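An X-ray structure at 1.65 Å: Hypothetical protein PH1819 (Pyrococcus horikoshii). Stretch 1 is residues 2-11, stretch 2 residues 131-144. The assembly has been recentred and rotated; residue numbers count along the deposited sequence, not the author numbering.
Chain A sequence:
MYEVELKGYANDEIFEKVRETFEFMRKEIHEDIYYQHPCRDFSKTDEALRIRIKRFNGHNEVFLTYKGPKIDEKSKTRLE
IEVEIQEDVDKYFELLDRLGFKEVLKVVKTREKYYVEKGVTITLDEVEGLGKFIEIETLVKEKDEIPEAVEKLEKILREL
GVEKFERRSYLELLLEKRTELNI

Stretch 1 2-11: YEVELKGYAN
Stretch 2, residues 131-144: GKFIEIETLVKEKD

The apolar face of this two-stranded contact is built from Val 4, Leu 6, Ile 134 and Ile 136, with Thr 138 on the same side. Leu 6 (chi1 m, chi2 t) sets its CB 3.8 Å from CG2 of Ile 136 (t, t); beta-branched residues such as Ile 136 and Val 4 (t) favour the extended backbone. Val 4 CG2 lies 3.7 Å from CG2 of Val 140 (m). Gly 8, paired with Ile 134 (t, t), adds no side chain.

Strands 3-9 and 131-139 run antiparallel, their directions 164° apart. From Glu 3 to Tyr 9 and Lys 132 to Leu 139, phi runs from -75° to -160° and psi from 103° to 165°; Gly 131 departs at 119°/-157°, a conformation that itself calls for glycine. Val 4 pairs with Thr 138, Leu 6 with Ile 136 and Gly 8 with Ile 134, each through two hydrogen bonds: Leu 6 N to Ile 136 O and Ile 136 N to Leu 6 O are both 3.0 Å, and Gly 8 N to Ile 134 O is 2.8 Å. The ladder continues with hydrogen bonds from Tyr 2 N to Val 140 O, 2.6 Å, and from Ala 10 N to Lys 132 O, 2.9 Å. Between these pairs the CA atoms draw closer, as in Lys 7 and Glu 135, 4.3 Å apart.

Tyr 9 and Phe 133, both m, bring their rings together obliquely, CE2 of Tyr 9 lying 3.6 Å from CE2 of Phe 133.

The other face carries Glu 3, Glu 5, Glu 135 and Glu 137, with Lys 7 and Leu 139. Glu 3 (t, t) and Glu 137 (p, t) bring their OE2 atoms to 2.7 Å, so one acid probably carries a proton. Glu 5 (t, t) OE2 also lies 2.7 Å from Glu 135 (m, t) OE1, a crowding of like charges that is not a hydrogen bond. The aliphatic part of Lys 7 (t, t, p, t) touches the Phe 133 ring, CD to CD2 3.8 Å, while its NZ stays 4.3 Å from Glu 135 OE2, beyond a salt bridge.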

ATOM      1  N   TYR A   2      -4.700 -11.597 -16.724  1.00 27.11           N
ATOM      2  CA  TYR A   2      -5.657 -11.812 -15.608  1.00 27.25           C
ATOM      3  C   TYR A   2      -5.487 -13.191 -15.009  1.00 26.19           C
ATOM      4  O   TYR A   2      -5.120 -14.140 -15.702  1.00 25.46           O
ATOM      5  CB  TYR A   2      -7.102 -11.672 -16.098  1.00 29.23           C
ATOM      6  CG  TYR A   2      -7.457 -10.303 -16.620  1.00 30.64           C
ATOM      7  CD1 TYR A   2      -7.042  -9.889 -17.883  1.00 32.90           C
ATOM      8  CD2 TYR A   2      -8.205  -9.416 -15.846  1.00 32.72           C
ATOM      9  CE1 TYR A   2      -7.363  -8.623 -18.367  1.00 34.54           C
ATOM     10  CE2 TYR A   2      -8.532  -8.149 -16.319  1.00 34.54           C
ATOM     11  CZ  TYR A   2      -8.109  -7.759 -17.579  1.00 35.83           C
ATOM     12  OH  TYR A   2      -8.434  -6.506 -18.050  1.00 39.36           O
ATOM     13  N   GLU A   3      -5.758 -13.296 -13.715  1.00 25.47           N
ATOM     14  CA  GLU A   3      -5.667 -14.571 -13.024  1.00 25.26           C
ATOM     15  C   GLU A   3      -7.059 -15.177 -13.052  1.00 22.17           C
ATOM     16  O   GLU A   3      -7.954 -14.756 -12.318  1.00 21.44           O
ATOM     17  CB  GLU A   3      -5.212 -14.373 -11.575  1.00 29.15           C
ATOM     18  CG  GLU A   3      -4.980 -15.676 -10.822  1.00 35.49           C
ATOM     19  CD  GLU A   3      -4.510 -15.451  -9.396  1.00 39.46           C
ATOM     20  OE1 GLU A   3      -4.387 -14.278  -8.981  1.00 41.92           O
ATOM     21  OE2 GLU A   3      -4.263 -16.453  -8.691  1.00 41.17           O
ATOM     22  N   VAL A   4      -7.252 -16.141 -13.938  1.00 21.45           N
ATOM     23  CA  VAL A   4      -8.536 -16.803 -14.045  1.00 21.01           C
ATOM     24  C   VAL A   4      -8.661 -17.742 -12.862  1.00 21.96           C
ATOM     25  O   VAL A   4      -7.771 -18.554 -12.606  1.00 21.57           O
ATOM     26  CB  VAL A   4      -8.627 -17.604 -15.351  1.00 19.29           C
ATOM     27  CG1 VAL A   4      -9.955 -18.335 -15.429  1.00 18.52           C
ATOM     28  CG2 VAL A   4      -8.448 -16.662 -16.539  1.00 19.52           C
ATOM     29  N   GLU A   5      -9.759 -17.633 -12.129  1.00 21.71           N
ATOM     30  CA  GLU A   5      -9.945 -18.494 -10.980  1.00 24.22           C
ATOM     31  C   GLU A   5     -11.360 -19.025 -10.866  1.00 23.42           C
ATOM     32  O   GLU A   5     -12.337 -18.304 -11.101  1.00 23.01           O
ATOM     33  CB  GLU A   5      -9.565 -17.751  -9.694  1.00 28.66           C
ATOM     34  CG  GLU A   5      -9.778 -18.570  -8.423  1.00 34.31           C
ATOM     35  CD  GLU A   5      -9.100 -17.961  -7.204  1.00 37.67           C
ATOM     36  OE1 GLU A   5      -7.855 -18.036  -7.113  1.00 39.80           O
ATOM     37  OE2 GLU A   5      -9.811 -17.403  -6.341  1.00 39.53           O
ATOM     38  N   LEU A   6     -11.447 -20.301 -10.519  1.00 21.47           N
ATOM     39  CA  LEU A   6     -12.714 -20.985 -10.316  1.00 21.74           C
ATOM     40  C   LEU A   6     -12.649 -21.647  -8.954  1.00 22.89           C
ATOM     41  O   LEU A   6     -11.583 -22.078  -8.512  1.00 22.24           O
ATOM     42  CB  LEU A   6     -12.943 -22.065 -11.375  1.00 23.89           C
ATOM     43  CG  LEU A   6     -13.219 -21.658 -12.815  1.00 26.04           C
ATOM     44  CD1 LEU A   6     -13.488 -22.917 -13.630  1.00 25.22           C
ATOM     45  CD2 LEU A   6     -14.412 -20.727 -12.870  1.00 26.30           C
ATOM     46  N   LYS A   7     -13.793 -21.733  -8.290  1.00 20.72           N
ATOM     47  CA  LYS A   7     -13.862 -22.348  -6.979  1.00 21.17           C
ATOM     48  C   LYS A   7     -15.067 -23.264  -6.897  1.00 20.07           C
ATOM     49  O   LYS A   7     -16.117 -22.977  -7.473  1.00 20.71           O
ATOM     50  CB  LYS A   7     -13.963 -21.270  -5.895  1.00 20.66           C
ATOM     51  CG  LYS A   7     -14.185 -21.815  -4.486  1.00 20.41           C
ATOM     52  CD  LYS A   7     -13.945 -20.745  -3.420  1.00 22.01           C
ATOM     53  CE  LYS A   7     -15.009 -19.658  -3.435  1.00 21.55           C
ATOM     54  NZ  LYS A   7     -14.681 -18.579  -2.447  1.00 24.57           N
ATOM     55  N   GLY A   8     -14.905 -24.366  -6.178  1.00 19.92           N
ATOM     56  CA  GLY A   8     -15.989 -25.305  -5.997  1.00 20.51           C
ATOM     57  C   GLY A   8     -16.006 -25.811  -4.571  1.00 21.06           C
ATOM     58  O   GLY A   8     -15.007 -25.715  -3.858  1.00 19.84           O
ATOM     59  N   TYR A   9     -17.149 -26.320  -4.130  1.00 22.58           N
ATOM     60  CA  TYR A   9     -17.233 -26.869  -2.788  1.00 23.36           C
ATOM     61  C   TYR A   9     -16.525 -28.208  -2.853  1.00 22.22           C
ATOM     62  O   TYR A   9     -16.565 -28.881  -3.885  1.00 24.02           O
ATOM     63  CB  TYR A   9     -18.693 -27.060  -2.361  1.00 21.92           C
ATOM     64  CG  TYR A   9     -19.391 -25.762  -2.052  1.00 25.08           C
ATOM     65  CD1 TYR A   9     -19.814 -24.914  -3.074  1.00 25.88           C
ATOM     66  CD2 TYR A   9     -19.581 -25.353  -0.734  1.00 25.95           C
ATOM     67  CE1 TYR A   9     -20.406 -23.689  -2.794  1.00 26.51           C
ATOM     68  CE2 TYR A   9     -20.170 -24.127  -0.443  1.00 26.41           C
ATOM     69  CZ  TYR A   9     -20.578 -23.302  -1.476  1.00 26.40           C
ATOM     70  OH  TYR A   9     -21.142 -22.079  -1.197  1.00 30.11           O
ATOM     71  N   ALA A  10     -15.868 -28.594  -1.766  1.00 21.39           N
ATOM     72  CA  ALA A  10     -15.145 -29.855  -1.742  1.00 22.78           C
ATOM     73  C   ALA A  10     -15.467 -30.713  -0.526  1.00 23.72           C
ATOM     74  O   ALA A  10     -16.358 -30.393   0.266  1.00 25.95           O
ATOM     75  CB  ALA A  10     -13.635 -29.594  -1.821  1.00 20.82           C
ATOM     76  N   ASN A  11     -14.723 -31.804  -0.388  1.00 24.61           N
ATOM     77  CA  ASN A  11     -14.900 -32.754   0.698  1.00 26.96           C
ATOM     78  C   ASN A  11     -13.666 -33.643   0.741  1.00 28.32           C
ATOM     79  O   ASN A  11     -12.780 -33.509  -0.105  1.00 27.84           O
ATOM     80  CB  ASN A  11     -16.135 -33.610   0.434  1.00 27.80           C
ATOM     81  CG  ASN A  11     -16.117 -34.236  -0.951  1.00 29.31           C
ATOM     82  OD1 ASN A  11     -15.134 -34.865  -1.347  1.00 28.74           O
ATOM     83  ND2 ASN A  11     -17.204 -34.066  -1.695  1.00 28.65           N
ATOM     84  N   GLY A 131     -15.809 -24.384   5.703  1.00 18.30           N
ATOM     85  CA  GLY A 131     -15.565 -25.766   5.338  1.00 17.98           C
ATOM     86  C   GLY A 131     -14.572 -25.931   4.208  1.00 17.42           C
ATOM     87  O   GLY A 131     -13.754 -25.049   3.951  1.00 17.01           O
ATOM     88  N   LYS A 132     -14.657 -27.064   3.521  1.00 17.44           N
ATOM     89  CA  LYS A 132     -13.745 -27.381   2.426  1.00 17.12           C
ATOM     90  C   LYS A 132     -14.141 -26.875   1.043  1.00 16.33           C
ATOM     91  O   LYS A 132     -15.292 -26.993   0.618  1.00 16.76           O
ATOM     92  CB  LYS A 132     -13.552 -28.895   2.339  1.00 19.10           C
ATOM     93  CG  LYS A 132     -12.908 -29.520   3.554  1.00 21.16           C
ATOM     94  CD  LYS A 132     -12.790 -31.028   3.378  1.00 23.06           C
ATOM     95  CE  LYS A 132     -11.886 -31.648   4.434  1.00 25.83           C
ATOM     96  NZ  LYS A 132     -12.342 -31.349   5.816  1.00 26.57           N
ATOM     97  N   PHE A 133     -13.157 -26.320   0.344  1.00 15.82           N
ATOM     98  CA  PHE A 133     -13.343 -25.820  -1.011  1.00 15.27           C
ATOM     99  C   PHE A 133     -12.119 -26.196  -1.822  1.00 16.85           C
ATOM    100  O   PHE A 133     -11.082 -26.577  -1.274  1.00 16.08           O
ATOM    101  CB  PHE A 133     -13.457 -24.296  -1.050  1.00 16.56           C
ATOM    102  CG  PHE A 133     -14.693 -23.761  -0.404  1.00 16.27           C
ATOM    103  CD1 PHE A 133     -14.808 -23.741   0.979  1.00 16.28           C
ATOM    104  CD2 PHE A 133     -15.735 -23.268  -1.177  1.00 18.62           C
ATOM    105  CE1 PHE A 133     -15.952 -23.240   1.589  1.00 17.14           C
ATOM    106  CE2 PHE A 133     -16.891 -22.760  -0.576  1.00 19.93           C
ATOM    107  CZ  PHE A 133     -16.994 -22.745   0.811  1.00 18.80           C
ATOM    108  N   ILE A 134     -12.257 -26.089  -3.135  1.00 17.32           N
ATOM    109  CA  ILE A 134     -11.152 -26.358  -4.028  1.00 16.76           C
ATOM    110  C   ILE A 134     -11.131 -25.226  -5.040  1.00 18.43           C
ATOM    111  O   ILE A 134     -12.163 -24.839  -5.595  1.00 18.21           O
ATOM    112  CB  ILE A 134     -11.292 -27.715  -4.750  1.00 17.41           C
ATOM    113  CG1 ILE A 134     -10.079 -27.919  -5.668  1.00 16.47           C
ATOM    114  CG2 ILE A 134     -12.600 -27.776  -5.533  1.00 17.99           C
ATOM    115  CD1 ILE A 134      -9.949 -29.315  -6.216  1.00 18.14           C
ATOM    116  N   GLU A 135      -9.951 -24.662  -5.247  1.00 15.77           N
ATOM    117  CA  GLU A 135      -9.809 -23.581  -6.199  1.00 17.89           C
ATOM    118  C   GLU A 135      -8.799 -23.994  -7.242  1.00 15.70           C
ATOM    119  O   GLU A 135      -7.963 -24.866  -6.999  1.00 18.65           O
ATOM    120  CB  GLU A 135      -9.345 -22.298  -5.503  1.00 21.43           C
ATOM    121  CG  GLU A 135     -10.445 -21.597  -4.711  1.00 24.99           C
ATOM    122  CD  GLU A 135     -10.024 -20.233  -4.181  1.00 28.95           C
ATOM    123  OE1 GLU A 135      -9.167 -19.580  -4.814  1.00 32.28           O
ATOM    124  OE2 GLU A 135     -10.566 -19.799  -3.142  1.00 31.35           O
ATOM    125  N   ILE A 136      -8.917 -23.391  -8.415  1.00 16.35           N
ATOM    126  CA  ILE A 136      -7.989 -23.640  -9.503  1.00 16.17           C
ATOM    127  C   ILE A 136      -7.762 -22.304 -10.191  1.00 17.68           C
ATOM    128  O   ILE A 136      -8.683 -21.489 -10.322  1.00 16.99           O
ATOM    129  CB  ILE A 136      -8.527 -24.699 -10.498  1.00 15.19           C
ATOM    130  CG1 ILE A 136      -7.417 -25.073 -11.487  1.00 16.06           C
ATOM    131  CG2 ILE A 136      -9.770 -24.172 -11.222  1.00 15.03           C
ATOM    132  CD1 ILE A 136      -7.704 -26.348 -12.270  1.00 13.25           C
ATOM    133  N   GLU A 137      -6.529 -22.061 -10.612  1.00 15.69           N
ATOM    134  CA  GLU A 137      -6.200 -20.804 -11.259  1.00 19.46           C
ATOM    135  C   GLU A 137      -5.113 -20.928 -12.303  1.00 20.03           C
ATOM    136  O   GLU A 137      -4.283 -21.840 -12.261  1.00 19.13           O
ATOM    137  CB  GLU A 137      -5.740 -19.787 -10.218  1.00 22.26           C
ATOM    138  CG  GLU A 137      -4.594 -20.304  -9.363  1.00 30.54           C
ATOM    139  CD  GLU A 137      -3.738 -19.194  -8.792  1.00 35.39           C
ATOM    140  OE1 GLU A 137      -2.901 -18.646  -9.541  1.00 40.86           O
ATOM    141  OE2 GLU A 137      -3.900 -18.869  -7.598  1.00 40.09           O
ATOM    142  N   THR A 138      -5.128 -19.983 -13.234  1.00 20.04           N
ATOM    143  CA  THR A 138      -4.135 -19.910 -14.291  1.00 20.50           C
ATOM    144  C   THR A 138      -4.163 -18.488 -14.822  1.00 22.96           C
ATOM    145  O   THR A 138      -5.195 -17.817 -14.757  1.00 22.18           O
ATOM    146  CB  THR A 138      -4.439 -20.887 -15.440  1.00 21.86           C
ATOM    147  OG1 THR A 138      -3.329 -20.900 -16.352  1.00 23.30           O
ATOM    148  CG2 THR A 138      -5.701 -20.461 -16.189  1.00 23.64           C
ATOM    149  N   LEU A 139      -3.030 -18.026 -15.335  1.00 22.22           N
ATOM    150  CA  LEU A 139      -2.937 -16.674 -15.868  1.00 24.07           C
ATOM    151  C   LEU A 139      -3.158 -16.636 -17.372  1.00 25.27           C
ATOM    152  O   LEU A 139      -2.796 -17.568 -18.089  1.00 25.87           O
ATOM    153  CB  LEU A 139      -1.570 -16.069 -15.540  1.00 26.00           C
ATOM    154  CG  LEU A 139      -1.229 -15.930 -14.055  1.00 28.62           C
ATOM    155  CD1 LEU A 139       0.157 -15.326 -13.902  1.00 27.72           C
ATOM    156  CD2 LEU A 139      -2.271 -15.060 -13.368  1.00 30.77           C
ATOM    157  N   VAL A 140      -3.771 -15.549 -17.834  1.00 26.22           N
ATOM    158  CA  VAL A 140      -4.035 -15.336 -19.252  1.00 27.01           C
ATOM    159  C   VAL A 140      -3.682 -13.883 -19.533  1.00 28.35           C
ATOM    160  O   VAL A 140      -3.805 -13.033 -18.655  1.00 28.51           O
ATOM    161  CB  VAL A 140      -5.519 -15.577 -19.605  1.00 28.23           C
ATOM    162  CG1 VAL A 140      -5.895 -17.018 -19.315  1.00 28.28           C
ATOM    163  CG2 VAL A 140      -6.403 -14.627 -18.823  1.00 28.70           C
ATOM    164  N   LYS A 141      -3.249 -13.590 -20.753  1.00 30.04           N
ATOM    165  CA  LYS A 141      -2.863 -12.227 -21.081  1.00 32.23           C
ATOM    166  C   LYS A 141      -4.043 -11.313 -21.393  1.00 31.96           C
ATOM    167  O   LYS A 141      -4.154 -10.225 -20.830  1.00 32.44           O
ATOM    168  CB  LYS A 141      -1.884 -12.227 -22.257  1.00 34.83           C
ATOM    169  CG  LYS A 141      -1.293 -10.861 -22.562  1.00 36.90           C
ATOM    170  CD  LYS A 141      -0.229 -10.945 -23.641  1.00 38.14           C
ATOM    171  CE  LYS A 141       0.412  -9.589 -23.879  1.00 38.87           C
ATOM    172  NZ  LYS A 141       1.488  -9.663 -24.903  1.00 40.43           N
ATOM    173  N   GLU A 142      -4.930 -11.759 -22.276  1.00 31.80           N
ATOM    174  CA  GLU A 142      -6.075 -10.947 -22.663  1.00 31.37           C
ATOM    175  C   GLU A 142      -7.403 -11.361 -22.041  1.00 30.44           C
ATOM    176  O   GLU A 142      -7.625 -12.526 -21.720  1.00 29.53           O
ATOM    177  CB  GLU A 142      -6.212 -10.938 -24.186  1.00 32.88           C
ATOM    178  CG  GLU A 142      -5.035 -10.302 -24.904  1.00 37.27           C
ATOM    179  CD  GLU A 142      -4.722  -8.915 -24.377  1.00 38.97           C
ATOM    180  OE1 GLU A 142      -5.672  -8.198 -23.991  1.00 40.79           O
ATOM    181  OE2 GLU A 142      -3.532  -8.538 -24.354  1.00 41.52           O
ATOM    182  N   LYS A 143      -8.285 -10.382 -21.882  1.00 29.14           N
ATOM    183  CA  LYS A 143      -9.599 -10.610 -21.310  1.00 28.55           C
ATOM    184  C   LYS A 143     -10.379 -11.627 -22.140  1.00 26.84           C
ATOM    185  O   LYS A 143     -11.124 -12.440 -21.596  1.00 25.29           O
ATOM    186  CB  LYS A 143     -10.367  -9.287 -21.242  1.00 30.44           C
ATOM    187  CG  LYS A 143     -11.759  -9.398 -20.657  1.00 33.96           C
ATOM    188  CD  LYS A 143     -12.455  -8.040 -20.592  1.00 36.97           C
ATOM    189  CE  LYS A 143     -11.686  -7.050 -19.724  1.00 38.66           C
ATOM    190  NZ  LYS A 143     -12.408  -5.752 -19.564  1.00 38.53           N
ATOM    191  N   ASP A 144     -10.202 -11.589 -23.458  1.00 26.73           N
ATOM    192  CA  ASP A 144     -10.949 -12.487 -24.335  1.00 27.39           C
ATOM    193  C   ASP A 144     -10.424 -13.922 -24.288  1.00 27.41           C
ATOM    194  O   ASP A 144     -10.985 -14.837 -24.879  1.00 28.59           O
ATOM    195  CB  ASP A 144     -10.875 -11.945 -25.766  1.00 28.14           C
ATOM    196  CG  ASP A 144     -12.023 -10.966 -25.991  1.00 29.35           C
ATOM    197  OD1 ASP A 144     -13.166 -11.355 -25.748  1.00 29.93           O
ATOM    198  OD2 ASP A 144     -11.764  -9.836 -26.397  1.00 30.67           O
TER